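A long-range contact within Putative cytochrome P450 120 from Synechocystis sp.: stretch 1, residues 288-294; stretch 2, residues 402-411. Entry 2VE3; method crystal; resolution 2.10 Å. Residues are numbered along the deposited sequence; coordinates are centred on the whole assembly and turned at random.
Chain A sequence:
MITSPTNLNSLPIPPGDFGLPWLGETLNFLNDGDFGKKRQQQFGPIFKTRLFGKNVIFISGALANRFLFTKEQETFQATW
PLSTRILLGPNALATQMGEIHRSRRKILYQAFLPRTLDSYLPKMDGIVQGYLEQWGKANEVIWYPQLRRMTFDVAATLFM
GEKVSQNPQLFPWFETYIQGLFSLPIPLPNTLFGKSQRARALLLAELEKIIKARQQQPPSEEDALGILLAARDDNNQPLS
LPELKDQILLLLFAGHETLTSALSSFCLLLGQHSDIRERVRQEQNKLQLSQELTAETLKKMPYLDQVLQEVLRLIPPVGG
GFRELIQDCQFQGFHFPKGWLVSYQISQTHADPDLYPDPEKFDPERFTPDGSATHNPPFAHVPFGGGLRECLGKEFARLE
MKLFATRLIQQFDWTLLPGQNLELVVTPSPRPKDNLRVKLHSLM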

# COMPACT_ATOMS: atom_id res chain seq x y z
N GLN A 288 14.88 24.44 -11.24
CA GLN A 288 14.08 25.35 -12.05
C GLN A 288 12.86 24.60 -12.58
O GLN A 288 12.92 23.95 -13.63
CB GLN A 288 14.90 25.95 -13.21
N LEU A 289 11.76 24.66 -11.83
CA LEU A 289 10.47 24.18 -12.31
C LEU A 289 9.76 25.32 -13.05
O LEU A 289 10.22 26.47 -13.04
CB LEU A 289 9.59 23.70 -11.14
CG LEU A 289 10.06 22.51 -10.29
CD1 LEU A 289 9.36 22.49 -8.95
CD2 LEU A 289 9.85 21.20 -11.02
N SER A 290 8.66 24.98 -13.71
CA SER A 290 7.73 25.96 -14.28
C SER A 290 6.43 25.19 -14.32
O SER A 290 5.85 24.86 -13.27
CB SER A 290 8.16 26.38 -15.69
OG SER A 290 9.50 26.86 -15.71
N GLN A 291 5.96 24.91 -15.53
CA GLN A 291 5.19 23.69 -15.74
C GLN A 291 6.16 22.62 -16.22
O GLN A 291 5.91 21.42 -16.05
CB GLN A 291 4.02 23.91 -16.70
CG GLN A 291 2.65 23.86 -15.99
CD GLN A 291 2.56 24.78 -14.78
OE1 GLN A 291 2.34 25.98 -14.92
NE2 GLN A 291 2.73 24.21 -13.59
N GLU A 292 7.28 23.07 -16.79
CA GLU A 292 8.38 22.19 -17.20
C GLU A 292 8.89 21.35 -16.03
O GLU A 292 9.62 21.83 -15.16
CB GLU A 292 9.52 23.02 -17.80
N LEU A 293 8.47 20.08 -16.02
CA LEU A 293 8.88 19.10 -15.01
C LEU A 293 9.03 17.72 -15.67
O LEU A 293 8.04 17.13 -16.11
CB LEU A 293 7.85 19.05 -13.87
CG LEU A 293 8.16 18.26 -12.59
CD1 LEU A 293 7.14 18.55 -11.50
CD2 LEU A 293 8.26 16.76 -12.84
N THR A 294 10.26 17.23 -15.73
CA THR A 294 10.56 15.93 -16.34
C THR A 294 10.91 14.86 -15.32
O THR A 294 11.10 15.15 -14.14
CB THR A 294 11.74 16.02 -17.34
OG1 THR A 294 12.64 17.06 -16.92
CG2 THR A 294 11.25 16.30 -18.75
N LYS A 402 6.39 11.55 -5.22
CA LYS A 402 7.36 12.61 -5.50
C LYS A 402 6.75 13.71 -6.35
O LYS A 402 6.85 14.87 -6.01
CB LYS A 402 8.61 12.05 -6.16
CG LYS A 402 9.89 12.62 -5.60
CD LYS A 402 11.08 12.39 -6.50
CE LYS A 402 11.74 11.06 -6.26
NZ LYS A 402 13.22 11.14 -6.49
N LEU A 403 6.10 13.35 -7.45
CA LEU A 403 5.38 14.34 -8.28
C LEU A 403 4.37 15.15 -7.48
O LEU A 403 4.36 16.37 -7.57
CB LEU A 403 4.71 13.67 -9.49
CG LEU A 403 4.05 14.45 -10.64
CD1 LEU A 403 4.79 15.73 -11.05
CD2 LEU A 403 3.94 13.55 -11.83
N PHE A 404 3.52 14.47 -6.70
CA PHE A 404 2.48 15.15 -5.91
C PHE A 404 3.09 16.10 -4.87
O PHE A 404 2.66 17.23 -4.72
CB PHE A 404 1.58 14.14 -5.19
CG PHE A 404 0.56 14.78 -4.30
CD1 PHE A 404 -0.68 15.16 -4.81
CD2 PHE A 404 0.82 15.00 -2.96
CE1 PHE A 404 -1.64 15.75 -3.99
CE2 PHE A 404 -0.13 15.59 -2.13
CZ PHE A 404 -1.37 15.96 -2.64
N ALA A 405 4.09 15.59 -4.15
CA ALA A 405 4.80 16.35 -3.15
C ALA A 405 5.35 17.62 -3.79
O ALA A 405 5.24 18.72 -3.22
CB ALA A 405 5.92 15.52 -2.56
N THR A 406 5.91 17.46 -4.99
CA THR A 406 6.56 18.54 -5.72
C THR A 406 5.57 19.61 -6.16
O THR A 406 5.74 20.78 -5.86
CB THR A 406 7.39 17.99 -6.92
OG1 THR A 406 8.51 17.24 -6.43
CG2 THR A 406 7.91 19.12 -7.81
N ARG A 407 4.53 19.20 -6.87
CA ARG A 407 3.51 20.15 -7.34
C ARG A 407 2.74 20.85 -6.23
O ARG A 407 2.35 22.01 -6.38
CB ARG A 407 2.54 19.49 -8.31
CG ARG A 407 3.16 19.11 -9.63
CD ARG A 407 3.77 20.31 -10.33
NE ARG A 407 3.91 20.05 -11.75
CZ ARG A 407 4.62 20.78 -12.60
NH1 ARG A 407 5.28 21.85 -12.18
NH2 ARG A 407 4.67 20.43 -13.89
N LEU A 408 2.51 20.14 -5.12
CA LEU A 408 1.77 20.71 -4.00
C LEU A 408 2.61 21.77 -3.28
O LEU A 408 2.11 22.86 -2.99
CB LEU A 408 1.32 19.62 -3.02
CG LEU A 408 0.66 20.12 -1.73
CD1 LEU A 408 -0.64 20.88 -1.98
CD2 LEU A 408 0.44 18.97 -0.74
N ILE A 409 3.87 21.46 -3.00
CA ILE A 409 4.73 22.39 -2.29
C ILE A 409 5.13 23.61 -3.14
O ILE A 409 5.21 24.73 -2.63
CB ILE A 409 5.93 21.67 -1.61
CG1 ILE A 409 5.43 20.91 -0.38
CG2 ILE A 409 7.03 22.67 -1.20
CD1 ILE A 409 6.46 20.06 0.33
N GLN A 410 5.36 23.41 -4.44
CA GLN A 410 5.71 24.54 -5.32
C GLN A 410 4.59 25.58 -5.45
O GLN A 410 4.86 26.78 -5.58
CB GLN A 410 6.24 24.07 -6.69
CG GLN A 410 5.18 23.68 -7.70
CD GLN A 410 5.71 23.58 -9.12
OE1 GLN A 410 5.82 22.48 -9.67
NE2 GLN A 410 6.03 24.72 -9.72
N GLN A 411 3.35 25.13 -5.37
CA GLN A 411 2.19 26.01 -5.55
C GLN A 411 1.51 26.47 -4.25
O GLN A 411 0.94 27.56 -4.22
CB GLN A 411 1.15 25.34 -6.44
CG GLN A 411 1.64 25.03 -7.83
CD GLN A 411 0.70 24.11 -8.55
OE1 GLN A 411 -0.49 24.43 -8.73
NE2 GLN A 411 1.21 22.96 -8.98

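Stretch 1, an irregular segment, packs against one side of the stretch of helix in stretch 2. Gln-288, modelled only to CB, stays out of reach. At Leu-289 the CA-to-CB bond points toward the helix, and CD1 of Leu-289 lies 3.8 Å from CG2 of Thr-406 and 3.6 Å from OE1 of Gln-410; a branched aliphatic side chain suits this spot, where a methyl group and the end of an amide offer a surface to pack on. The CA-to-CB bond of Ser-290 points away from the helix, and its short hydroxyl side chain suits a local bond, OG of Ser-290 donating to O of Leu-289 at 2.8 Å. O of Ser-290 accepts a weak hydrogen bond from NH1 of Arg-407, 3.3 Å away. The stronger bond comes next: NH2 of Arg-407 reaches O of Gln-291 at 2.7 Å, with an angle of 158°. Arginine fits because its long side chain carries several donors to two successive loop carbonyls. NH1 of Arg-407 also donates to OE1 of Gln-410 at 2.6 Å, which helps hold the guanidinium in place. Gln-291 is long enough to bring NE2 over one face of that group, although its CA-to-CB bond points away. Over the opposite face lies CB of Leu-293, 3.5 Å from Arg-407 NH2. Branched and apolar, Leu-293 also extends CD1 to Leu-403 CD1 (3.7 Å) and Thr-406 CG2 (3.8 Å), methyl against methyl.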